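Local atomic coordinates of putative lipoprotein YcdA (Bacillus subtilis subsp. subtilis str. 168, PDB entry 4R4G), a protein that is of unknown function but is a putative membrane-anchored lipoprotein that joins an Ig-like N-terminal domain to an alpha+beta C-terminal domain. Residues 8-14 with 122-127; 143-147 with 224-229; 149-153 with 166-172; 154-159 with 319-323; 186-190 with 200-206. All blocks are in the same frame, centred on the assembly; numbering follows the deposited sequence.

Interaction 1 of 5, residues 8-14 with 122-127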
# COMPACT_ATOMS: atom_id res chain seq x y z
N THR A 8 3.08 26.67 -19.08
CA THR A 8 4.10 25.96 -18.29
C THR A 8 5.50 26.60 -18.34
O THR A 8 6.42 26.11 -17.68
CB THR A 8 4.20 24.49 -18.75
OG1 THR A 8 4.57 24.44 -20.12
CG2 THR A 8 2.91 23.72 -18.52
N GLU A 9 5.66 27.67 -19.11
CA GLU A 9 6.94 28.37 -19.18
C GLU A 9 6.68 29.84 -19.09
O GLU A 9 5.88 30.36 -19.85
CB GLU A 9 7.71 28.02 -20.47
CG GLU A 9 9.10 28.66 -20.55
CD GLU A 9 9.83 28.45 -21.86
OE1 GLU A 9 10.14 27.28 -22.19
OE2 GLU A 9 10.15 29.46 -22.52
N LYS A 10 7.29 30.50 -18.11
CA LYS A 10 7.16 31.94 -17.90
C LYS A 10 8.50 32.47 -17.49
O LYS A 10 9.35 31.71 -17.02
CB LYS A 10 6.06 32.28 -16.87
CG LYS A 10 4.64 32.10 -17.39
CD LYS A 10 3.58 32.66 -16.46
CE LYS A 10 2.21 32.11 -16.79
NZ LYS A 10 1.13 33.07 -16.45
N SER A 11 8.71 33.76 -17.70
CA SER A 11 9.98 34.37 -17.39
C SER A 11 9.88 35.85 -17.09
O SER A 11 8.95 36.54 -17.50
CB SER A 11 10.96 34.19 -18.55
OG SER A 11 10.31 34.37 -19.80
N SER A 12 10.85 36.31 -16.32
CA SER A 12 11.10 37.69 -16.01
C SER A 12 12.45 37.99 -16.65
O SER A 12 13.07 37.08 -17.23
CB SER A 12 11.08 37.94 -14.50
OG SER A 12 12.24 37.41 -13.87
N ASP A 13 12.92 39.23 -16.56
CA ASP A 13 14.20 39.61 -17.14
C ASP A 13 15.39 38.96 -16.41
O ASP A 13 16.47 38.86 -17.00
CB ASP A 13 14.34 41.16 -17.18
CG ASP A 13 14.09 41.93 -15.88
OD1 ASP A 13 13.27 41.44 -15.04
OD2 ASP A 13 14.65 43.04 -15.73
N ILE A 14 15.18 38.48 -15.15
CA ILE A 14 16.27 37.91 -14.35
C ILE A 14 16.23 36.37 -14.24
O ILE A 14 17.29 35.79 -14.03
CB ILE A 14 16.41 38.58 -12.96
CG1 ILE A 14 15.34 38.15 -11.97
CG2 ILE A 14 16.55 40.11 -13.05
CD1 ILE A 14 15.80 38.36 -10.62
N PRO A 122 7.66 42.52 -9.94
CA PRO A 122 8.13 42.54 -11.35
C PRO A 122 9.04 41.35 -11.74
O PRO A 122 8.89 40.81 -12.84
CB PRO A 122 8.88 43.89 -11.45
CG PRO A 122 8.41 44.70 -10.27
CD PRO A 122 8.19 43.69 -9.20
N LYS A 123 9.93 40.92 -10.83
CA LYS A 123 10.89 39.83 -11.07
C LYS A 123 10.26 38.43 -10.87
O LYS A 123 10.87 37.46 -11.29
CB LYS A 123 12.14 39.99 -10.16
CG LYS A 123 11.87 39.90 -8.64
CD LYS A 123 13.08 40.16 -7.71
CE LYS A 123 12.77 39.65 -6.32
NZ LYS A 123 13.53 40.33 -5.25
N SER A 124 9.05 38.33 -10.25
CA SER A 124 8.34 37.07 -9.95
C SER A 124 7.53 36.49 -11.11
O SER A 124 7.16 37.22 -12.03
CB SER A 124 7.40 37.29 -8.77
OG SER A 124 8.09 37.48 -7.55
N VAL A 125 7.26 35.17 -11.08
CA VAL A 125 6.41 34.48 -12.08
C VAL A 125 5.45 33.58 -11.33
O VAL A 125 5.81 32.99 -10.31
CB VAL A 125 7.10 33.72 -13.25
CG1 VAL A 125 7.68 34.67 -14.28
CG2 VAL A 125 8.14 32.71 -12.75
N THR A 126 4.23 33.48 -11.87
CA THR A 126 3.15 32.73 -11.28
C THR A 126 2.54 31.76 -12.33
O THR A 126 2.27 32.16 -13.45
CB THR A 126 2.13 33.72 -10.66
OG1 THR A 126 1.02 33.00 -10.16
CG2 THR A 126 1.62 34.78 -11.63
N PHE A 127 2.29 30.50 -11.95
CA PHE A 127 1.67 29.50 -12.82
C PHE A 127 0.39 28.94 -12.21
O PHE A 127 0.34 28.71 -11.01
CB PHE A 127 2.61 28.31 -13.10
CG PHE A 127 3.99 28.65 -13.61
CD1 PHE A 127 5.01 28.98 -12.73
CD2 PHE A 127 4.27 28.58 -14.97
CE1 PHE A 127 6.30 29.29 -13.21
CE2 PHE A 127 5.56 28.89 -15.45
CZ PHE A 127 6.56 29.24 -14.57
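Two sheets of a sandwich have to be closed at their edges as well as filled in the middle, and the edge strands 9-11 and 125-127 of this Ig-like domain illustrate how. K10 gives up most surface to the contact, followed by F127 and then K123. K10 points toward the opposite strand, and its long aliphatic portion lies against it: CB of K10 is 3.9 Å from CG1 of V125 and 3.7 Å from CE2 of F127, while NZ of K10 donates a weak hydrogen bond of 3.3 Å to the backbone O of T126. The F127 ring reaches up to the backbone of the first strand, so that N of E9 and N of K10 approach its edge, the latter 3.6 Å from CE2 of F127. At the other end S12 supplies the firmer polar link, its OG donating to O of K123 at 2.9 Å. Next to it, CD1 of I14 rests 4.0 Å from CB of K123, whose amino group bonds to the backbone O of S116.

The strand axes run nearly antiparallel, at 161°, but 7.1 Å apart; this is packing between sheets, since each strand finds its backbone partners within its own sheet. K10 pairs with V17 of strand 16-25, and V125 and F127 pair with Y112 and L110 of strand 107-112, while V125 and F127 also reach V17 and I19.

Interaction 2 of 5, residues 143-147 with 224-229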
# COMPACT_ATOMS: atom_id res chain seq x y z
N LEU A 143 -1.46 5.32 -7.17
CA LEU A 143 -0.93 5.35 -5.81
C LEU A 143 -1.35 4.13 -5.00
O LEU A 143 -0.55 3.60 -4.23
CB LEU A 143 -1.30 6.67 -5.07
CG LEU A 143 -0.66 7.98 -5.62
CD1 LEU A 143 -1.16 9.21 -4.87
CD2 LEU A 143 0.86 7.93 -5.58
N GLN A 144 -2.58 3.66 -5.22
CA GLN A 144 -3.08 2.50 -4.49
C GLN A 144 -2.86 1.16 -5.26
O GLN A 144 -3.32 0.12 -4.79
CB GLN A 144 -4.54 2.71 -4.12
CG GLN A 144 -4.73 3.91 -3.20
CD GLN A 144 -4.16 3.69 -1.83
OE1 GLN A 144 -4.23 2.59 -1.29
NE2 GLN A 144 -3.59 4.75 -1.25
N ASP A 145 -2.06 1.17 -6.35
CA ASP A 145 -1.71 -0.04 -7.11
C ASP A 145 -1.15 -1.17 -6.23
O ASP A 145 -1.50 -2.34 -6.46
CB ASP A 145 -0.69 0.27 -8.22
CG ASP A 145 -1.26 0.79 -9.53
OD1 ASP A 145 -2.49 1.12 -9.56
OD2 ASP A 145 -0.49 0.89 -10.51
N SER A 146 -0.29 -0.83 -5.23
CA SER A 146 0.31 -1.81 -4.33
C SER A 146 -0.73 -2.46 -3.44
O SER A 146 -0.59 -3.65 -3.14
CB SER A 146 1.42 -1.20 -3.48
OG SER A 146 1.05 0.05 -2.93
N ALA A 147 -1.76 -1.69 -3.02
CA ALA A 147 -2.85 -2.19 -2.17
C ALA A 147 -3.72 -3.13 -2.98
O ALA A 147 -4.12 -4.19 -2.48
CB ALA A 147 -3.66 -1.05 -1.59
N ALA A 224 -7.40 -2.58 2.41
CA ALA A 224 -5.98 -2.33 2.12
C ALA A 224 -5.75 -0.92 1.55
O ALA A 224 -6.37 -0.51 0.56
CB ALA A 224 -5.46 -3.37 1.14
N LYS A 225 -4.86 -0.16 2.19
CA LYS A 225 -4.52 1.18 1.73
C LYS A 225 -3.04 1.37 1.68
O LYS A 225 -2.37 1.11 2.67
CB LYS A 225 -5.13 2.26 2.65
CG LYS A 225 -5.00 3.65 2.04
CD LYS A 225 -5.18 4.80 3.00
CE LYS A 225 -4.76 6.05 2.26
NZ LYS A 225 -5.05 7.31 3.00
N THR A 226 -2.51 1.82 0.54
CA THR A 226 -1.10 2.20 0.41
C THR A 226 -0.93 3.53 1.18
O THR A 226 -1.62 4.51 0.87
CB THR A 226 -0.68 2.33 -1.05
OG1 THR A 226 -1.02 1.12 -1.72
CG2 THR A 226 0.79 2.59 -1.19
N THR A 227 -0.06 3.54 2.20
CA THR A 227 0.15 4.71 3.03
C THR A 227 1.41 5.51 2.61
O THR A 227 1.44 6.73 2.80
CB THR A 227 0.14 4.31 4.50
OG1 THR A 227 1.10 3.28 4.75
CG2 THR A 227 -1.23 3.86 4.96
N SER A 228 2.42 4.85 2.02
CA SER A 228 3.65 5.50 1.55
C SER A 228 4.33 4.71 0.46
O SER A 228 4.30 3.49 0.49
CB SER A 228 4.63 5.72 2.69
OG SER A 228 4.83 4.55 3.46
N ILE A 229 4.90 5.40 -0.51
CA ILE A 229 5.70 4.84 -1.60
C ILE A 229 7.04 5.52 -1.55
O ILE A 229 7.11 6.75 -1.38
CB ILE A 229 5.06 4.95 -3.01
CG1 ILE A 229 3.63 4.38 -3.04
CG2 ILE A 229 5.97 4.30 -4.10
CD1 ILE A 229 2.75 5.06 -3.96
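An amide side chain can imitate a strand neighbour, and Q144, the N-cap residue of helix 145-157, does so against strand 221-230 of the C-terminal domain. The strand segment begins with A224, whose methyl group meets that of A147 in the first turn of the helix, CB to CB 4.0 Å. At K225 the side chain heads away overall, yet OE1 of Q144 comes within 3.3 Å of CA of K225; the lysine's amino group is hydrogen-bonded to a tetraethylene glycol probably left from crystallisation. T226 is the centre of the contact. Its N donates to OE1 of Q144 at 2.6 Å and its O accepts from NE2 of Q144 at 2.9 Å, so one carboxamide satisfies both backbone groups of a single residue. The threonine side chain turns to the helix as well, with OG1 of T226 2.6 Å from OG of S146 in a hydrogen bond. T227 and S228 then both face I235 of strand 233-244, forming a classic beta bulge, after which I229 again points toward the helix and its CD1 packs 3.8 Å from CD2 of L143.

The chemistry is thus polar at the middle and apolar at both ends. The two amide bonds engage the main chain of T226 and the hydroxyl pair its side chain, so helix start and strand are joined through both.

Interaction 3 of 5, residues 149-153 with 166-172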
# COMPACT_ATOMS: atom_id res chain seq x y z
N ALA A 149 -2.67 -4.95 -5.54
CA ALA A 149 -1.82 -6.13 -5.55
C ALA A 149 -1.87 -6.90 -4.20
O ALA A 149 -2.07 -8.11 -4.24
CB ALA A 149 -0.39 -5.75 -5.88
N LEU A 150 -1.76 -6.22 -3.03
CA LEU A 150 -1.84 -6.92 -1.74
C LEU A 150 -3.19 -7.65 -1.57
O LEU A 150 -3.23 -8.79 -1.09
CB LEU A 150 -1.59 -6.01 -0.53
CG LEU A 150 -1.77 -6.73 0.81
CD1 LEU A 150 -0.68 -7.77 1.05
CD2 LEU A 150 -1.89 -5.78 1.95
N SER A 151 -4.29 -7.00 -1.99
CA SER A 151 -5.63 -7.56 -1.93
C SER A 151 -5.74 -8.80 -2.84
O SER A 151 -6.40 -9.76 -2.43
CB SER A 151 -6.67 -6.50 -2.33
OG SER A 151 -7.99 -6.89 -2.00
N ALA A 152 -5.07 -8.81 -4.03
CA ALA A 152 -5.03 -9.95 -4.97
C ALA A 152 -4.34 -11.16 -4.33
O ALA A 152 -4.81 -12.28 -4.50
CB ALA A 152 -4.31 -9.56 -6.25
N TYR A 153 -3.25 -10.92 -3.57
CA TYR A 153 -2.52 -11.93 -2.82
C TYR A 153 -3.43 -12.56 -1.80
O TYR A 153 -3.48 -13.77 -1.71
CB TYR A 153 -1.29 -11.31 -2.13
CG TYR A 153 -0.00 -11.40 -2.92
CD1 TYR A 153 0.82 -12.52 -2.83
CD2 TYR A 153 0.42 -10.35 -3.73
CE1 TYR A 153 2.02 -12.60 -3.53
CE2 TYR A 153 1.62 -10.41 -4.44
CZ TYR A 153 2.41 -11.54 -4.34
OH TYR A 153 3.58 -11.62 -5.05
N PHE A 166 -4.40 -11.40 -10.98
CA PHE A 166 -3.25 -11.76 -10.13
C PHE A 166 -1.90 -11.76 -10.86
O PHE A 166 -1.00 -11.04 -10.43
CB PHE A 166 -3.45 -13.11 -9.42
CG PHE A 166 -2.34 -13.40 -8.43
CD1 PHE A 166 -2.27 -12.72 -7.22
CD2 PHE A 166 -1.32 -14.29 -8.74
CE1 PHE A 166 -1.22 -12.95 -6.33
CE2 PHE A 166 -0.27 -14.52 -7.85
CZ PHE A 166 -0.25 -13.87 -6.64
N GLU A 167 -1.75 -12.57 -11.90
CA GLU A 167 -0.49 -12.65 -12.63
C GLU A 167 -0.12 -11.27 -13.21
O GLU A 167 0.98 -10.80 -12.95
CB GLU A 167 -0.57 -13.71 -13.73
CG GLU A 167 -1.10 -15.05 -13.22
CD GLU A 167 -0.20 -16.26 -13.38
OE1 GLU A 167 0.79 -16.19 -14.13
OE2 GLU A 167 -0.52 -17.30 -12.75
N LYS A 168 -1.08 -10.59 -13.88
CA LYS A 168 -0.89 -9.26 -14.50
C LYS A 168 -0.42 -8.22 -13.50
O LYS A 168 0.52 -7.47 -13.76
CB LYS A 168 -2.19 -8.75 -15.18
CG LYS A 168 -2.84 -9.70 -16.21
CD LYS A 168 -4.35 -9.43 -16.39
CE LYS A 168 -5.06 -10.50 -17.18
NZ LYS A 168 -6.54 -10.39 -17.08
N ILE A 169 -1.09 -8.17 -12.34
CA ILE A 169 -0.88 -7.20 -11.28
C ILE A 169 0.41 -7.47 -10.47
O ILE A 169 1.11 -6.52 -10.16
CB ILE A 169 -2.17 -7.21 -10.39
CG1 ILE A 169 -3.24 -6.26 -10.99
CG2 ILE A 169 -1.95 -6.93 -8.91
CD1 ILE A 169 -4.64 -6.28 -10.22
N THR A 170 0.71 -8.73 -10.12
CA THR A 170 1.83 -9.08 -9.24
C THR A 170 3.12 -9.56 -9.92
O THR A 170 4.20 -9.35 -9.38
CB THR A 170 1.41 -10.19 -8.27
OG1 THR A 170 1.14 -11.34 -9.04
CG2 THR A 170 0.18 -9.83 -7.46
N GLY A 171 3.00 -10.29 -11.03
CA GLY A 171 4.16 -10.87 -11.70
C GLY A 171 4.48 -12.29 -11.25
O GLY A 171 5.24 -12.98 -11.92
N ALA A 172 3.91 -12.73 -10.11
CA ALA A 172 4.07 -14.08 -9.53
C ALA A 172 3.10 -15.03 -10.19
O ALA A 172 2.13 -14.56 -10.78
CB ALA A 172 3.82 -14.03 -8.02
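Small residues make hollows and larger ones fill them: helices 145-157 and 165-170 apply this rule. Two alanines, A149 and A152, leave a shallow depression on the first helix. I169 enters it with a methyl group, CG2 of I169 lying 3.6 Å from CB of A149 and 4.4 Å from CB of A152. F166 settles against the far end, its CD1 3.9 Å from CB of A152. Beyond the alanines the Y153 ring forms a wall. The edge of the F166 ring is turned toward its face in a T-shaped pair, with centroids 5.1 Å apart and planes at 77°. On the tyrosine's outer part, CE2 of Y153 touches CG2 of T170 at 3.4 Å and OH of Y153 comes to 3.8 Å from CB of A172.

T170 also shapes the end of its helix: OG1 of T170 donates to O of F166 at 2.6 Å and accepts from N of A172 at 3.3 Å, an ST turn around G171. The helix segments cross at -140° with axes 9.6 Å apart, closer to antiparallel than to parallel. This is helix pairing within an alpha+beta domain, helix 145-157 lying between helix 165-170 and strand 293-301.

Interaction 4 of 5, residues 154-159 with 319-323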
# COMPACT_ATOMS: atom_id res chain seq x y z
N VAL A 154 -4.20 -11.74 -1.06
CA VAL A 154 -5.16 -12.18 -0.04
C VAL A 154 -6.26 -13.04 -0.71
O VAL A 154 -6.57 -14.13 -0.23
CB VAL A 154 -5.73 -10.98 0.78
CG1 VAL A 154 -6.91 -11.40 1.66
CG2 VAL A 154 -4.65 -10.37 1.65
N ASP A 155 -6.77 -12.58 -1.86
CA ASP A 155 -7.80 -13.28 -2.61
C ASP A 155 -7.38 -14.72 -2.97
O ASP A 155 -8.08 -15.67 -2.60
CB ASP A 155 -8.13 -12.50 -3.90
CG ASP A 155 -9.21 -11.44 -3.77
OD1 ASP A 155 -9.56 -11.08 -2.63
OD2 ASP A 155 -9.71 -10.99 -4.82
N VAL A 156 -6.21 -14.87 -3.63
CA VAL A 156 -5.73 -16.18 -4.08
C VAL A 156 -5.22 -17.05 -2.93
O VAL A 156 -5.52 -18.24 -2.93
CB VAL A 156 -4.67 -16.09 -5.22
CG1 VAL A 156 -5.22 -15.31 -6.41
CG2 VAL A 156 -3.35 -15.49 -4.74
N LEU A 157 -4.47 -16.48 -1.96
CA LEU A 157 -3.89 -17.25 -0.87
C LEU A 157 -4.80 -17.52 0.28
O LEU A 157 -4.79 -18.64 0.78
CB LEU A 157 -2.67 -16.56 -0.26
CG LEU A 157 -1.44 -16.34 -1.11
CD1 LEU A 157 -0.42 -15.60 -0.31
CD2 LEU A 157 -0.88 -17.64 -1.64
N LEU A 158 -5.48 -16.50 0.79
CA LEU A 158 -6.28 -16.65 2.00
C LEU A 158 -7.74 -16.96 1.74
O LEU A 158 -8.33 -17.74 2.49
CB LEU A 158 -6.15 -15.38 2.86
CG LEU A 158 -4.77 -15.19 3.48
CD1 LEU A 158 -4.52 -13.79 3.78
CD2 LEU A 158 -4.59 -16.02 4.73
N PHE A 159 -8.32 -16.37 0.69
CA PHE A 159 -9.73 -16.56 0.40
C PHE A 159 -10.00 -17.69 -0.57
O PHE A 159 -11.15 -18.08 -0.73
CB PHE A 159 -10.34 -15.26 -0.14
CG PHE A 159 -10.37 -14.09 0.81
CD1 PHE A 159 -10.15 -14.27 2.17
CD2 PHE A 159 -10.61 -12.80 0.35
CE1 PHE A 159 -10.19 -13.18 3.05
CE2 PHE A 159 -10.63 -11.72 1.22
CZ PHE A 159 -10.42 -11.92 2.57
N LEU A 319 0.31 -10.73 8.65
CA LEU A 319 -0.89 -10.42 7.87
C LEU A 319 -1.80 -11.66 7.86
O LEU A 319 -2.98 -11.56 8.22
CB LEU A 319 -0.49 -9.98 6.46
CG LEU A 319 -1.60 -9.88 5.41
CD1 LEU A 319 -2.56 -8.71 5.70
CD2 LEU A 319 -1.01 -9.81 4.00
N VAL A 320 -1.22 -12.83 7.54
CA VAL A 320 -1.92 -14.12 7.50
C VAL A 320 -2.50 -14.43 8.90
O VAL A 320 -3.67 -14.77 8.98
CB VAL A 320 -1.00 -15.23 6.97
CG1 VAL A 320 -1.68 -16.59 6.99
CG2 VAL A 320 -0.51 -14.91 5.56
N GLU A 321 -1.70 -14.25 9.98
CA GLU A 321 -2.12 -14.51 11.37
C GLU A 321 -3.25 -13.60 11.82
O GLU A 321 -3.99 -13.97 12.73
CB GLU A 321 -0.94 -14.34 12.34
CG GLU A 321 0.06 -15.49 12.35
CD GLU A 321 1.37 -15.25 13.08
OE1 GLU A 321 1.70 -14.08 13.38
OE2 GLU A 321 2.10 -16.25 13.32
N ALA A 322 -3.37 -12.41 11.21
CA ALA A 322 -4.37 -11.40 11.56
C ALA A 322 -5.80 -11.78 11.13
O ALA A 322 -6.74 -11.11 11.56
CB ALA A 322 -4.00 -10.06 10.94
N PHE A 323 -5.95 -12.82 10.29
CA PHE A 323 -7.25 -13.22 9.75
C PHE A 323 -8.07 -14.12 10.67
O PHE A 323 -9.27 -14.26 10.45
CB PHE A 323 -7.06 -13.88 8.38
CG PHE A 323 -6.94 -12.84 7.29
CD1 PHE A 323 -5.70 -12.29 6.97
CD2 PHE A 323 -8.06 -12.37 6.62
CE1 PHE A 323 -5.59 -11.30 6.00
CE2 PHE A 323 -7.95 -11.38 5.65
CZ PHE A 323 -6.71 -10.87 5.32
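In the C-terminal alpha+beta domain, a region assigned to the NTF2 clan, the end of helix 145-157 meets the end of helix 314-321 through apolar side chains, and their rotamers decide how the gap is bridged. The backbones stay well apart: even the nearest CA atoms, those of L158 and V320, are 7.5 Å from each other. L158 spans this distance in an mt conformation that spreads its two methyl groups between different partners, CD2 lying 3.7 Å from CG1 of V320 and CD1 directed at F323. V154, with chi1 t, faces F323 with both methyls: CG1 of V154 is 3.7 Å from CZ of F323, CG2 of V154 also 4.4 Å from CD2 of L319. F323 answers with chi1 m and chi2 near 87°, which brings its ring against V154, L158 and F159. The m rotamer of F159 swings its ring toward the same place, CE1 of F159 being 3.9 Å from CE2 of F323, with the ring planes at 83°. I222 of strand 221-230 touches V154, F159, L319 and F323, while F181 of helix 174-192 borders L158 and V320. The sharpest detail is a CH-pi contact: CD1 of L158 sits over the F323 face, 3.9 Å from the ring centroid.

Interaction 5 of 5, residues 186-190 with 200-206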
# COMPACT_ATOMS: atom_id res chain seq x y z
N LYS A 186 -0.32 -26.55 5.94
CA LYS A 186 -0.63 -27.91 6.39
C LYS A 186 0.44 -28.42 7.34
O LYS A 186 0.11 -29.02 8.37
CB LYS A 186 -0.75 -28.87 5.20
CG LYS A 186 -2.07 -28.76 4.46
CD LYS A 186 -2.27 -29.89 3.47
CE LYS A 186 -1.45 -29.75 2.22
NZ LYS A 186 -1.62 -30.90 1.32
N ASP A 187 1.72 -28.18 6.99
CA ASP A 187 2.89 -28.59 7.77
C ASP A 187 2.90 -27.87 9.12
O ASP A 187 3.19 -28.49 10.15
CB ASP A 187 4.18 -28.30 6.97
CG ASP A 187 4.46 -29.25 5.79
OD1 ASP A 187 3.54 -30.02 5.40
OD2 ASP A 187 5.59 -29.21 5.26
N GLY A 188 2.55 -26.59 9.10
CA GLY A 188 2.47 -25.75 10.29
C GLY A 188 1.33 -26.13 11.20
O GLY A 188 1.45 -26.01 12.42
N TYR A 189 0.20 -26.58 10.60
CA TYR A 189 -0.99 -27.02 11.34
C TYR A 189 -0.65 -28.28 12.15
O TYR A 189 -0.92 -28.32 13.35
CB TYR A 189 -2.20 -27.26 10.40
CG TYR A 189 -3.41 -27.79 11.13
CD1 TYR A 189 -4.32 -26.93 11.74
CD2 TYR A 189 -3.62 -29.17 11.27
CE1 TYR A 189 -5.41 -27.42 12.46
CE2 TYR A 189 -4.70 -29.66 12.00
CZ TYR A 189 -5.60 -28.79 12.59
OH TYR A 189 -6.66 -29.28 13.30
N LEU A 190 -0.07 -29.30 11.49
CA LEU A 190 0.32 -30.58 12.08
C LEU A 190 1.25 -30.42 13.26
O LEU A 190 1.05 -31.08 14.28
CB LEU A 190 1.00 -31.47 11.04
CG LEU A 190 0.14 -32.02 9.93
CD1 LEU A 190 0.98 -32.81 8.97
CD2 LEU A 190 -0.98 -32.89 10.48
N ALA A 200 -0.14 -34.97 6.37
CA ALA A 200 0.25 -33.85 5.48
C ALA A 200 -0.37 -33.95 4.09
O ALA A 200 -0.92 -32.95 3.61
CB ALA A 200 1.77 -33.75 5.37
N ASP A 201 -0.32 -35.14 3.44
CA ASP A 201 -0.93 -35.32 2.13
C ASP A 201 -2.13 -36.26 2.28
O ASP A 201 -2.08 -37.42 1.88
CB ASP A 201 0.08 -35.76 1.04
CG ASP A 201 0.82 -34.60 0.34
OD1 ASP A 201 0.24 -33.48 0.22
OD2 ASP A 201 1.96 -34.83 -0.13
N SER A 202 -3.19 -35.72 2.93
CA SER A 202 -4.47 -36.38 3.20
C SER A 202 -5.64 -35.46 2.88
O SER A 202 -5.51 -34.24 2.99
CB SER A 202 -4.55 -36.83 4.66
OG SER A 202 -4.74 -35.75 5.56
N LYS A 203 -6.79 -36.06 2.53
CA LYS A 203 -8.06 -35.39 2.21
C LYS A 203 -8.46 -34.49 3.38
O LYS A 203 -8.87 -33.35 3.15
CB LYS A 203 -9.17 -36.45 1.94
CG LYS A 203 -10.50 -35.93 1.36
CD LYS A 203 -11.67 -36.91 1.62
CE LYS A 203 -12.86 -36.73 0.69
NZ LYS A 203 -13.63 -35.48 0.96
N ALA A 204 -8.32 -35.00 4.62
CA ALA A 204 -8.67 -34.32 5.87
C ALA A 204 -7.97 -32.99 5.99
O ALA A 204 -8.63 -31.99 6.33
CB ALA A 204 -8.30 -35.20 7.06
N LEU A 205 -6.66 -32.96 5.69
CA LEU A 205 -5.91 -31.74 5.79
C LEU A 205 -6.15 -30.81 4.63
O LEU A 205 -6.10 -29.60 4.83
CB LEU A 205 -4.43 -32.00 5.98
CG LEU A 205 -3.99 -31.65 7.39
CD1 LEU A 205 -4.37 -32.76 8.39
CD2 LEU A 205 -2.53 -31.31 7.44
N ASP A 206 -6.48 -31.33 3.44
CA ASP A 206 -6.80 -30.45 2.31
C ASP A 206 -8.18 -29.84 2.51
O ASP A 206 -8.40 -28.69 2.15
CB ASP A 206 -6.72 -31.17 0.96
CG ASP A 206 -5.32 -31.43 0.41
OD1 ASP A 206 -4.34 -30.98 1.05
OD2 ASP A 206 -5.21 -32.06 -0.66
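A single lysine amino group gathers three acceptors from one short piece of chain, the sort of polar anchor that can hold a connection between helices. NZ of K186 donates to OD1 of D206 at 2.7 Å and to the backbone O of A200 at 3.2 Å, and reaches OD1 of D201 at 3.4 Å in a salt bridge whose hydrogen bond is weak. E183, one turn earlier on helix 174-192, adds a further salt bridge to the same nitrogen. K186 is buried, so surrounding its charge with carboxylates and a carbonyl compensates for the removal of the amino group from solvent.

Beside this network lies an apolar layer. L205 points toward the first helix, its CD2 3.8 Å from CB of K186 and 3.7 Å from CG of L190; CD1 of L190 in turn meets CB of A200 at 3.8 Å. Y199, in the connection, touches both L190 and L205. Thus the lysine contributes its aliphatic base to the hydrophobic layer and its tip to the charged one.

The next helix starts just here. S202 is its N-cap residue, and OG of S202 accepts a weak bond of 3.4 Å from N of L205. The arrangement is typical of two consecutive helices, 174-192 and 203-219, packed together across the ten-residue connection 193-202, with an N-cap opening the second and a salt-bridge network fastening it to the first.

How the interactions relate
The five contacts divide between the two domains. Interaction 1 closes the Ig-like domain and stands apart, its centre 37 Å from that of interaction 2 and 70 Å from that of interaction 5. Interactions 2, 3 and 4 follow one another along helix 145-157, tying it in turn to a strand, a helix and the C-terminal helix; interactions 3 and 4 touch directly, CD1 of L150 lying 3.6 Å from CD2 of L319 and CE1 of F166 3.7 Å from CG2 of V156. Interaction 5 lies further out, its centre 18 Å from that of interaction 4. No active site is known; tetraethylene glycol near interactions 2 and 4 probably reflects crystallisation.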